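PDB 5XUM: holo-[acyl-carrier-protein] synthase from Thermotoga maritima, which belongs to the 4'-phosphopantetheinyl transferase superfamily, as an AcpS-type enzyme whose identical chains are grouped in threes. Local coordinates for residues I114-D119 with W137-S142; F85-Y90 with L107-G112; G6-E11 with F52-G57. All coordinates share one frame; numbering follows the deposited sequence.

Contact 1: I114-D119 with W137-S142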
loop_
_atom_site.group_PDB
_atom_site.type_symbol
_atom_site.label_atom_id
_atom_site.label_comp_id
_atom_site.label_asym_id
_atom_site.label_seq_id
_atom_site.Cartn_x
_atom_site.Cartn_y
_atom_site.Cartn_z
ATOM N N ILE A 114 -3.328 -15.186 -13.499
ATOM C CA ILE A 114 -2.304 -15.565 -14.459
ATOM C C ILE A 114 -3.010 -16.329 -15.580
ATOM O O ILE A 114 -3.594 -17.387 -15.344
ATOM C CB ILE A 114 -1.198 -16.414 -13.794
ATOM C CG1 ILE A 114 -0.434 -15.570 -12.762
ATOM C CG2 ILE A 114 -0.235 -16.973 -14.833
ATOM C CD1 ILE A 114 0.103 -16.362 -11.593
ATOM N N ILE A 115 -2.975 -15.769 -16.787
ATOM C CA ILE A 115 -3.713 -16.324 -17.922
ATOM C C ILE A 115 -2.774 -17.070 -18.866
ATOM O O ILE A 115 -1.763 -16.522 -19.312
ATOM C CB ILE A 115 -4.506 -15.236 -18.696
ATOM C CG1 ILE A 115 -5.263 -14.296 -17.736
ATOM C CG2 ILE A 115 -5.442 -15.867 -19.728
ATOM C CD1 ILE A 115 -6.313 -14.954 -16.858
ATOM N N VAL A 116 -3.121 -18.325 -19.150
ATOM C CA VAL A 116 -2.312 -19.212 -19.987
ATOM C C VAL A 116 -3.190 -19.905 -21.033
ATOM O O VAL A 116 -4.267 -20.410 -20.713
ATOM C CB VAL A 116 -1.586 -20.283 -19.133
ATOM C CG1 VAL A 116 -0.857 -21.285 -20.018
ATOM C CG2 VAL A 116 -0.608 -19.638 -18.159
ATOM N N GLU A 117 -2.723 -19.921 -22.280
ATOM C CA GLU A 117 -3.416 -20.626 -23.358
ATOM C C GLU A 117 -2.716 -21.945 -23.680
ATOM O O GLU A 117 -1.502 -21.974 -23.900
ATOM C CB GLU A 117 -3.513 -19.741 -24.609
ATOM C CG GLU A 117 -4.314 -20.336 -25.765
ATOM C CD GLU A 117 -5.816 -20.332 -25.525
ATOM O OE1 GLU A 117 -6.520 -19.550 -26.200
ATOM O OE2 GLU A 117 -6.299 -21.106 -24.669
ATOM N N GLY A 118 -3.488 -23.031 -23.698
ATOM C CA GLY A 118 -2.957 -24.359 -24.014
ATOM C C GLY A 118 -3.910 -25.503 -23.712
ATOM O O GLY A 118 -5.094 -25.284 -23.442
ATOM N N ASP A 119 -3.383 -26.726 -23.761
ATOM C CA ASP A 119 -4.165 -27.938 -23.507
ATOM C C ASP A 119 -4.601 -28.028 -22.047
ATOM O O ASP A 119 -3.779 -27.902 -21.136
ATOM C CB ASP A 119 -3.365 -29.187 -23.902
ATOM C CG ASP A 119 -4.096 -30.482 -23.579
ATOM O OD1 ASP A 119 -5.233 -30.674 -24.065
ATOM O OD2 ASP A 119 -3.526 -31.315 -22.842
ATOM N N TRP A 137 -6.874 -19.888 -20.040
ATOM C CA TRP A 137 -7.098 -20.493 -18.729
ATOM C C TRP A 137 -6.480 -19.667 -17.636
ATOM O O TRP A 137 -5.329 -19.232 -17.752
ATOM C CB TRP A 137 -6.522 -21.904 -18.688
ATOM C CG TRP A 137 -7.180 -22.866 -19.649
ATOM C CD1 TRP A 137 -6.739 -23.238 -20.917
ATOM C CD2 TRP A 137 -8.428 -23.615 -19.446
ATOM N NE1 TRP A 137 -7.601 -24.136 -21.493
ATOM C CE2 TRP A 137 -8.635 -24.406 -20.666
ATOM C CE3 TRP A 137 -9.360 -23.707 -18.416
ATOM C CZ2 TRP A 137 -9.731 -25.242 -20.822
ATOM C CZ3 TRP A 137 -10.462 -24.556 -18.586
ATOM C CH2 TRP A 137 -10.641 -25.302 -19.762
ATOM N N GLU A 138 -7.239 -19.441 -16.565
ATOM C CA GLU A 138 -6.710 -18.778 -15.376
ATOM C C GLU A 138 -6.157 -19.828 -14.420
ATOM O O GLU A 138 -6.870 -20.751 -14.018
ATOM C CB GLU A 138 -7.781 -17.924 -14.682
ATOM C CG GLU A 138 -7.229 -17.036 -13.570
ATOM C CD GLU A 138 -8.302 -16.330 -12.755
ATOM O OE1 GLU A 138 -7.944 -15.701 -11.736
ATOM O OE2 GLU A 138 -9.498 -16.396 -13.119
ATOM N N ILE A 139 -4.882 -19.688 -14.073
ATOM C CA ILE A 139 -4.214 -20.629 -13.174
ATOM C C ILE A 139 -3.662 -19.925 -11.936
ATOM O O ILE A 139 -3.429 -18.712 -11.951
ATOM C CB ILE A 139 -3.072 -21.407 -13.884
ATOM C CG1 ILE A 139 -1.979 -20.450 -14.388
ATOM C CG2 ILE A 139 -3.626 -22.270 -15.018
ATOM C CD1 ILE A 139 -0.647 -21.114 -14.668
ATOM N N GLU A 140 -3.478 -20.689 -10.864
ATOM C CA GLU A 140 -2.713 -20.227 -9.718
ATOM C C GLU A 140 -1.342 -20.890 -9.746
ATOM O O GLU A 140 -1.237 -22.114 -9.830
ATOM C CB GLU A 140 -3.446 -20.515 -8.397
ATOM C CG GLU A 140 -2.591 -20.415 -7.130
ATOM C CD GLU A 140 -1.934 -19.051 -6.914
ATOM O OE1 GLU A 140 -2.296 -18.068 -7.592
ATOM O OE2 GLU A 140 -1.038 -18.962 -6.048
ATOM N N THR A 141 -0.298 -20.067 -9.702
ATOM C CA THR A 141 1.076 -20.555 -9.613
ATOM C C THR A 141 1.974 -19.545 -8.898
ATOM O O THR A 141 1.734 -18.334 -8.954
ATOM C CB THR A 141 1.666 -20.926 -10.998
ATOM O OG1 THR A 141 3.020 -21.365 -10.842
ATOM C CG2 THR A 141 1.635 -19.744 -11.964
ATOM N N SER A 142 2.996 -20.061 -8.218
ATOM C CA SER A 142 4.000 -19.228 -7.564
ATOM C C SER A 142 5.282 -19.169 -8.395
ATOM O O SER A 142 6.308 -18.677 -7.928
ATOM C CB SER A 142 4.299 -19.753 -6.158
ATOM O OG SER A 142 3.149 -19.677 -5.335
#

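Contact 2: F85-Y90 with L107-G112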
loop_
_atom_site.group_PDB
_atom_site.type_symbol
_atom_site.label_atom_id
_atom_site.label_comp_id
_atom_site.label_asym_id
_atom_site.label_seq_id
_atom_site.Cartn_x
_atom_site.Cartn_y
_atom_site.Cartn_z
ATOM N N PHE A 85 12.321 -11.412 -10.565
ATOM C CA PHE A 85 12.624 -10.745 -9.299
ATOM C C PHE A 85 11.863 -11.361 -8.123
ATOM O O PHE A 85 12.226 -11.154 -6.966
ATOM C CB PHE A 85 12.321 -9.244 -9.389
ATOM C CG PHE A 85 13.132 -8.516 -10.427
ATOM C CD1 PHE A 85 14.455 -8.166 -10.178
ATOM C CD2 PHE A 85 12.568 -8.170 -11.651
ATOM C CE1 PHE A 85 15.201 -7.492 -11.132
ATOM C CE2 PHE A 85 13.311 -7.496 -12.609
ATOM C CZ PHE A 85 14.630 -7.160 -12.351
ATOM N N GLY A 86 10.807 -12.112 -8.430
ATOM C CA GLY A 86 9.969 -12.754 -7.414
ATOM C C GLY A 86 8.702 -13.323 -8.021
ATOM O O GLY A 86 8.559 -13.361 -9.247
ATOM N N PHE A 87 7.776 -13.764 -7.173
ATOM C CA PHE A 87 6.515 -14.331 -7.659
ATOM C C PHE A 87 5.304 -13.408 -7.487
ATOM O O PHE A 87 4.158 -13.843 -7.637
ATOM C CB PHE A 87 6.258 -15.734 -7.077
ATOM C CG PHE A 87 6.000 -15.753 -5.595
ATOM C CD1 PHE A 87 4.701 -15.864 -5.104
ATOM C CD2 PHE A 87 7.053 -15.686 -4.687
ATOM C CE1 PHE A 87 4.457 -15.890 -3.739
ATOM C CE2 PHE A 87 6.817 -15.711 -3.320
ATOM C CZ PHE A 87 5.517 -15.814 -2.844
ATOM N N PHE A 88 5.556 -12.136 -7.180
ATOM C CA PHE A 88 4.489 -11.139 -7.184
ATOM C C PHE A 88 3.916 -11.064 -8.597
ATOM O O PHE A 88 4.660 -11.144 -9.575
ATOM C CB PHE A 88 4.999 -9.763 -6.715
ATOM C CG PHE A 88 6.123 -9.204 -7.549
ATOM C CD1 PHE A 88 7.450 -9.477 -7.228
ATOM C CD2 PHE A 88 5.858 -8.400 -8.654
ATOM C CE1 PHE A 88 8.487 -8.971 -7.998
ATOM C CE2 PHE A 88 6.890 -7.893 -9.432
ATOM C CZ PHE A 88 8.207 -8.176 -9.101
ATOM N N ASN A 89 2.598 -10.949 -8.713
ATOM C CA ASN A 89 1.987 -10.807 -10.034
ATOM C C ASN A 89 1.360 -9.436 -10.266
ATOM O O ASN A 89 0.890 -9.137 -11.365
ATOM C CB ASN A 89 1.015 -11.956 -10.352
ATOM C CG ASN A 89 -0.085 -12.120 -9.318
ATOM O OD1 ASN A 89 -0.043 -11.540 -8.231
ATOM N ND2 ASN A 89 -1.085 -12.927 -9.660
ATOM N N TYR A 90 1.376 -8.601 -9.231
ATOM C CA TYR A 90 0.896 -7.233 -9.351
ATOM C C TYR A 90 1.913 -6.232 -8.825
ATOM O O TYR A 90 2.474 -6.405 -7.741
ATOM C CB TYR A 90 -0.465 -7.059 -8.662
ATOM C CG TYR A 90 -1.619 -7.499 -9.529
ATOM C CD1 TYR A 90 -2.354 -6.573 -10.267
ATOM C CD2 TYR A 90 -1.963 -8.847 -9.633
ATOM C CE1 TYR A 90 -3.404 -6.973 -11.075
ATOM C CE2 TYR A 90 -3.012 -9.257 -10.437
ATOM C CZ TYR A 90 -3.725 -8.320 -11.156
ATOM O OH TYR A 90 -4.765 -8.731 -11.955
ATOM N N LEU A 107 4.162 -4.041 -4.233
ATOM C CA LEU A 107 4.151 -5.356 -4.866
ATOM C C LEU A 107 3.149 -6.272 -4.169
ATOM O O LEU A 107 3.116 -6.358 -2.939
ATOM C CB LEU A 107 5.557 -5.971 -4.886
ATOM C CG LEU A 107 6.667 -5.150 -5.566
ATOM C CD1 LEU A 107 8.003 -5.864 -5.462
ATOM C CD2 LEU A 107 6.346 -4.840 -7.022
ATOM N N GLU A 108 2.328 -6.943 -4.969
ATOM C CA GLU A 108 1.225 -7.755 -4.462
ATOM C C GLU A 108 1.221 -9.132 -5.124
ATOM O O GLU A 108 1.496 -9.259 -6.319
ATOM C CB GLU A 108 -0.110 -7.040 -4.722
ATOM C CG GLU A 108 -1.358 -7.782 -4.248
ATOM C CD GLU A 108 -2.656 -7.117 -4.682
ATOM O OE1 GLU A 108 -2.736 -6.608 -5.824
ATOM O OE2 GLU A 108 -3.613 -7.118 -3.880
ATOM N N LYS A 109 0.923 -10.157 -4.330
ATOM C CA LYS A 109 0.645 -11.484 -4.865
ATOM C C LYS A 109 -0.844 -11.774 -4.700
ATOM O O LYS A 109 -1.340 -11.933 -3.581
ATOM C CB LYS A 109 1.512 -12.557 -4.186
ATOM C CG LYS A 109 1.108 -14.009 -4.462
ATOM C CD LYS A 109 1.151 -14.360 -5.942
ATOM C CE LYS A 109 0.651 -15.776 -6.188
ATOM N NZ LYS A 109 0.265 -15.970 -7.611
ATOM N N ARG A 110 -1.553 -11.809 -5.823
ATOM C CA ARG A 110 -2.958 -12.191 -5.830
ATOM C C ARG A 110 -3.081 -13.658 -6.200
ATOM O O ARG A 110 -2.320 -14.160 -7.031
ATOM C CB ARG A 110 -3.748 -11.370 -6.844
ATOM C CG ARG A 110 -3.977 -9.916 -6.474
ATOM C CD ARG A 110 -5.017 -9.327 -7.410
ATOM N NE ARG A 110 -4.996 -7.867 -7.439
ATOM C CZ ARG A 110 -5.661 -7.131 -8.324
ATOM N NH1 ARG A 110 -6.394 -7.718 -9.263
ATOM N NH2 ARG A 110 -5.588 -5.808 -8.278
ATOM N N LYS A 111 -4.041 -14.334 -5.577
ATOM C CA LYS A 111 -4.432 -15.680 -5.978
ATOM C C LYS A 111 -4.920 -15.613 -7.423
ATOM O O LYS A 111 -5.772 -14.786 -7.755
ATOM C CB LYS A 111 -5.534 -16.208 -5.048
ATOM C CG LYS A 111 -6.132 -17.555 -5.436
ATOM C CD LYS A 111 -7.343 -17.879 -4.569
ATOM C CE LYS A 111 -8.135 -19.065 -5.103
ATOM N NZ LYS A 111 -7.445 -20.367 -4.887
ATOM N N GLY A 112 -4.353 -16.461 -8.279
ATOM C CA GLY A 112 -4.734 -16.516 -9.688
ATOM C C GLY A 112 -4.250 -15.323 -10.487
ATOM O O GLY A 112 -3.133 -14.838 -10.275
HETATM O O HOH W 1 2.511 -15.354 -9.041
#

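Contact 3: G6-E11 with F52-G57. With GOL (glycerol), chain B.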
loop_
_atom_site.group_PDB
_atom_site.type_symbol
_atom_site.label_atom_id
_atom_site.label_comp_id
_atom_site.label_asym_id
_atom_site.label_seq_id
_atom_site.Cartn_x
_atom_site.Cartn_y
_atom_site.Cartn_z
ATOM N N GLY A 6 7.876 0.202 -1.552
ATOM C CA GLY A 6 9.047 1.034 -1.768
ATOM C C GLY A 6 8.643 2.470 -2.020
ATOM O O GLY A 6 7.650 2.736 -2.705
ATOM N N ILE A 7 9.408 3.389 -1.445
ATOM C CA ILE A 7 9.218 4.820 -1.653
ATOM C C ILE A 7 10.585 5.418 -2.014
ATOM O O ILE A 7 11.615 4.963 -1.514
ATOM C CB ILE A 7 8.594 5.502 -0.399
ATOM C CG1 ILE A 7 8.028 6.889 -0.728
ATOM C CG2 ILE A 7 9.604 5.623 0.740
ATOM C CD1 ILE A 7 6.600 6.896 -1.221
ATOM N N ASP A 8 10.600 6.402 -2.907
ATOM C CA ASP A 8 11.838 7.117 -3.224
ATOM C C ASP A 8 11.583 8.592 -3.489
ATOM O O ASP A 8 10.628 8.944 -4.177
ATOM C CB ASP A 8 12.573 6.494 -4.416
ATOM C CG ASP A 8 14.042 6.902 -4.470
ATOM O OD1 ASP A 8 14.483 7.451 -5.505
ATOM O OD2 ASP A 8 14.761 6.677 -3.471
ATOM N N VAL A 9 12.445 9.442 -2.936
ATOM C CA VAL A 9 12.376 10.886 -3.156
ATOM C C VAL A 9 13.708 11.394 -3.725
ATOM O O VAL A 9 14.777 11.015 -3.246
ATOM C CB VAL A 9 11.966 11.648 -1.861
ATOM C CG1 VAL A 9 12.999 11.486 -0.753
ATOM C CG2 VAL A 9 11.695 13.125 -2.142
ATOM N N LEU A 10 13.638 12.225 -4.763
ATOM C CA LEU A 10 14.841 12.852 -5.310
ATOM C C LEU A 10 14.567 14.228 -5.902
ATOM O O LEU A 10 13.504 14.467 -6.488
ATOM C CB LEU A 10 15.551 11.937 -6.325
ATOM C CG LEU A 10 14.794 11.284 -7.482
ATOM C CD1 LEU A 10 14.586 12.270 -8.618
ATOM C CD2 LEU A 10 15.559 10.070 -7.989
ATOM N N GLU A 11 15.532 15.129 -5.732
ATOM C CA GLU A 11 15.454 16.465 -6.309
ATOM C C GLU A 11 15.752 16.367 -7.802
ATOM O O GLU A 11 16.841 15.937 -8.197
ATOM C CB GLU A 11 16.437 17.412 -5.609
ATOM C CG GLU A 11 16.149 18.895 -5.829
ATOM C CD GLU A 11 16.849 19.802 -4.827
ATOM O OE1 GLU A 11 17.820 19.359 -4.173
ATOM O OE2 GLU A 11 16.427 20.971 -4.692
ATOM N N PHE A 52 11.226 0.390 -6.673
ATOM C CA PHE A 52 11.021 -1.026 -7.009
ATOM C C PHE A 52 11.988 -1.939 -6.253
ATOM O O PHE A 52 11.568 -2.913 -5.629
ATOM C CB PHE A 52 11.112 -1.268 -8.523
ATOM C CG PHE A 52 11.039 -2.724 -8.911
ATOM C CD1 PHE A 52 9.828 -3.414 -8.867
ATOM C CD2 PHE A 52 12.185 -3.412 -9.308
ATOM C CE1 PHE A 52 9.762 -4.759 -9.217
ATOM C CE2 PHE A 52 12.124 -4.756 -9.659
ATOM C CZ PHE A 52 10.911 -5.430 -9.616
ATOM N N PHE A 53 13.279 -1.620 -6.301
ATOM C CA PHE A 53 14.278 -2.436 -5.614
ATOM C C PHE A 53 14.161 -2.392 -4.091
ATOM O O PHE A 53 14.498 -3.368 -3.421
ATOM C CB PHE A 53 15.696 -2.104 -6.091
ATOM C CG PHE A 53 15.982 -2.579 -7.488
ATOM C CD1 PHE A 53 16.074 -3.939 -7.770
ATOM C CD2 PHE A 53 16.151 -1.673 -8.524
ATOM C CE1 PHE A 53 16.331 -4.382 -9.059
ATOM C CE2 PHE A 53 16.407 -2.110 -9.815
ATOM C CZ PHE A 53 16.500 -3.464 -10.081
ATOM N N LYS A 54 13.674 -1.272 -3.555
ATOM C CA LYS A 54 13.344 -1.170 -2.130
ATOM C C LYS A 54 12.200 -2.116 -1.755
ATOM O O LYS A 54 12.224 -2.733 -0.688
ATOM C CB LYS A 54 12.970 0.267 -1.744
ATOM C CG LYS A 54 14.144 1.229 -1.613
ATOM C CD LYS A 54 13.712 2.483 -0.868
ATOM C CE LYS A 54 14.848 3.478 -0.705
ATOM N NZ LYS A 54 14.981 4.353 -1.899
ATOM N N ALA A 55 11.206 -2.214 -2.636
ATOM C CA ALA A 55 10.058 -3.108 -2.444
ATOM C C ALA A 55 10.440 -4.597 -2.445
ATOM O O ALA A 55 9.795 -5.404 -1.774
ATOM C CB ALA A 55 8.986 -2.825 -3.490
ATOM N N LEU A 56 11.484 -4.947 -3.196
ATOM C CA LEU A 56 12.002 -6.320 -3.233
ATOM C C LEU A 56 12.649 -6.746 -1.914
ATOM O O LEU A 56 12.529 -7.902 -1.503
ATOM C CB LEU A 56 12.999 -6.504 -4.384
ATOM C CG LEU A 56 12.480 -6.488 -5.827
ATOM C CD1 LEU A 56 13.639 -6.673 -6.799
ATOM C CD2 LEU A 56 11.411 -7.551 -6.059
ATOM N N GLY A 57 13.341 -5.815 -1.263
ATOM C CA GLY A 57 13.952 -6.070 0.040
ATOM C C GLY A 57 15.411 -6.479 -0.019
ATOM O O GLY A 57 16.185 -6.167 0.888
HETATM C C1 GOL B . 18.223 6.994 -2.830
HETATM O O1 GOL B . 17.235 6.166 -2.199
HETATM C C2 GOL B . 17.550 7.845 -3.903
HETATM O O2 GOL B . 18.154 7.598 -5.179
HETATM C C3 GOL B . 17.672 9.321 -3.540
HETATM O O3 GOL B . 16.732 9.620 -2.503
#

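Contact 1: I114-D119 with W137-S142
I139 lies against both I114 and V116 on one face of an antiparallel strand pair. Its CG1 sits in the crowded position between the backbone N and the carbonyl carbon (chi1 61°), where it meets I114 CG2 at 3.9 Å; CD1, beyond it, lies 3.8 Å from V116 CG2. Further along, I114 crosses T141 at about a right angle, with I114 CD1 3.7 Å from T141 CG2. These branched, beta-favouring residues form an apolar layer, helped by L123 of helix 120-126 against V116. W137 projects on the same face, but turns the edge of its indole toward the carbonyl oxygens of V116 and G118, while R132 makes a cation-pi contact with the ring. On the other face, I115 CD1 packs on the aliphatic stem of E138, 4.0 Å from its CB. V116 and W137 form a reciprocal backbone pair, V116 N to W137 O at 2.8 Å and W137 N to V116 O at 2.7 Å. Backbone bonds and aliphatic packing thus hold the two strands together, while the acidic ends, E117 in a salt bridge to R132 and E138 OE1 bonded to D113 N, tie the pair to its neighbours.

Contact 2: F85-Y90 with L107-G112
A classic beta bulge sets N89 and Y90 together opposite E108, where the loop before strand 90-97 joins the end of strand 100-108 in the antiparallel sheet. Y90 N gives a bond to E108 O (3.0 Å) and E108 N returns one to Y90 O (2.8 Å); the N89 N bond to the same E108 O is weak. The N89 amide pairs with R110 much as a strand backbone would, which makes asparagine apt here: OD1 accepts R110 N on a lone pair, in the carbonyl plane, at 2.9 Å, and ND2 donates to R110 O at 3.2 Å. The guanidinium of R110 lies flat on one face of the Y90 ring, planes 14° apart, its CZ 3.7 Å from the ring centroid. Within 107-112, R110 NE makes a salt bridge to E108 OE1 (3.0 Å), met from above the carboxylate plane. That oxygen is also bonded to H92 NE2. The Y90 ring, E108 OE1 and I2 O of the second subunit together hold the guanidinium's orientation. L107 lays its CD1 and CD2 over one face of the F88 ring. K109 NZ, which also bonds T141 O, holds a water at 2.7 Å that donates to F87 O at 2.6 Å.

Contact 3: G6-E11 with F52-G57
G6 and A55 bring strand 6-11 and the end of helix 38-56 together, the segment axes 6.4 Å apart at their closest and running at 146° to each other, with G6 CA only 4.3 Å from A55 CA. Having no side chain, G6 lets the helix backbone settle this near; A55, with its small methyl, suits the same tight place, and K54 CB rests 4.0 Å from G6 CA. The K54 chain continues past I7, its CD 3.3 Å from I7 O. A bend at the last torsion (chi4 85°) turns NZ to D8; the two side chains cross at about a right angle. The salt bridge K54 NZ to D8 OD2 is 2.8 Å, supplemented by a weak bond from NZ to I7 O. A glycerol, probably from the crystallisation liquor, bonds to both: its O1 accepts from K54 NZ at 2.9 Å and donates to D8 OD2 at 2.8 Å, while its O3 donates to V9 O. D8 OD2 is also bonded to S96 OG of the third subunit, and E50 binds the glycerol. This is a helix packed on an antiparallel sheet, with a polar cluster beside it at a subunit interface, consistent with a trimeric AcpS-type protein.

Overall arrangement
Contacts 2 and 3 are buried and share one antiparallel sheet, in which strands 2-11 and 100-108 are neighbours; L107 meets A55 and F88 meets F52, so both are joined through the apolar layer below helix 38-56. Contact 1 belongs to a separate four-stranded sheet, is only partly buried, and lies about 31 Å from contact 3, centre to centre, on the opposite side of the chain's centre. Contact 2 links the two regions, since G112 N and K109 NZ probably bond to E140 OE1 and T141 O. Chemistry follows place: contact 1 rests within one chain on aliphatic packing and strand pairing, whereas charged groups of contacts 2 and 3 also engage neighbouring subunits.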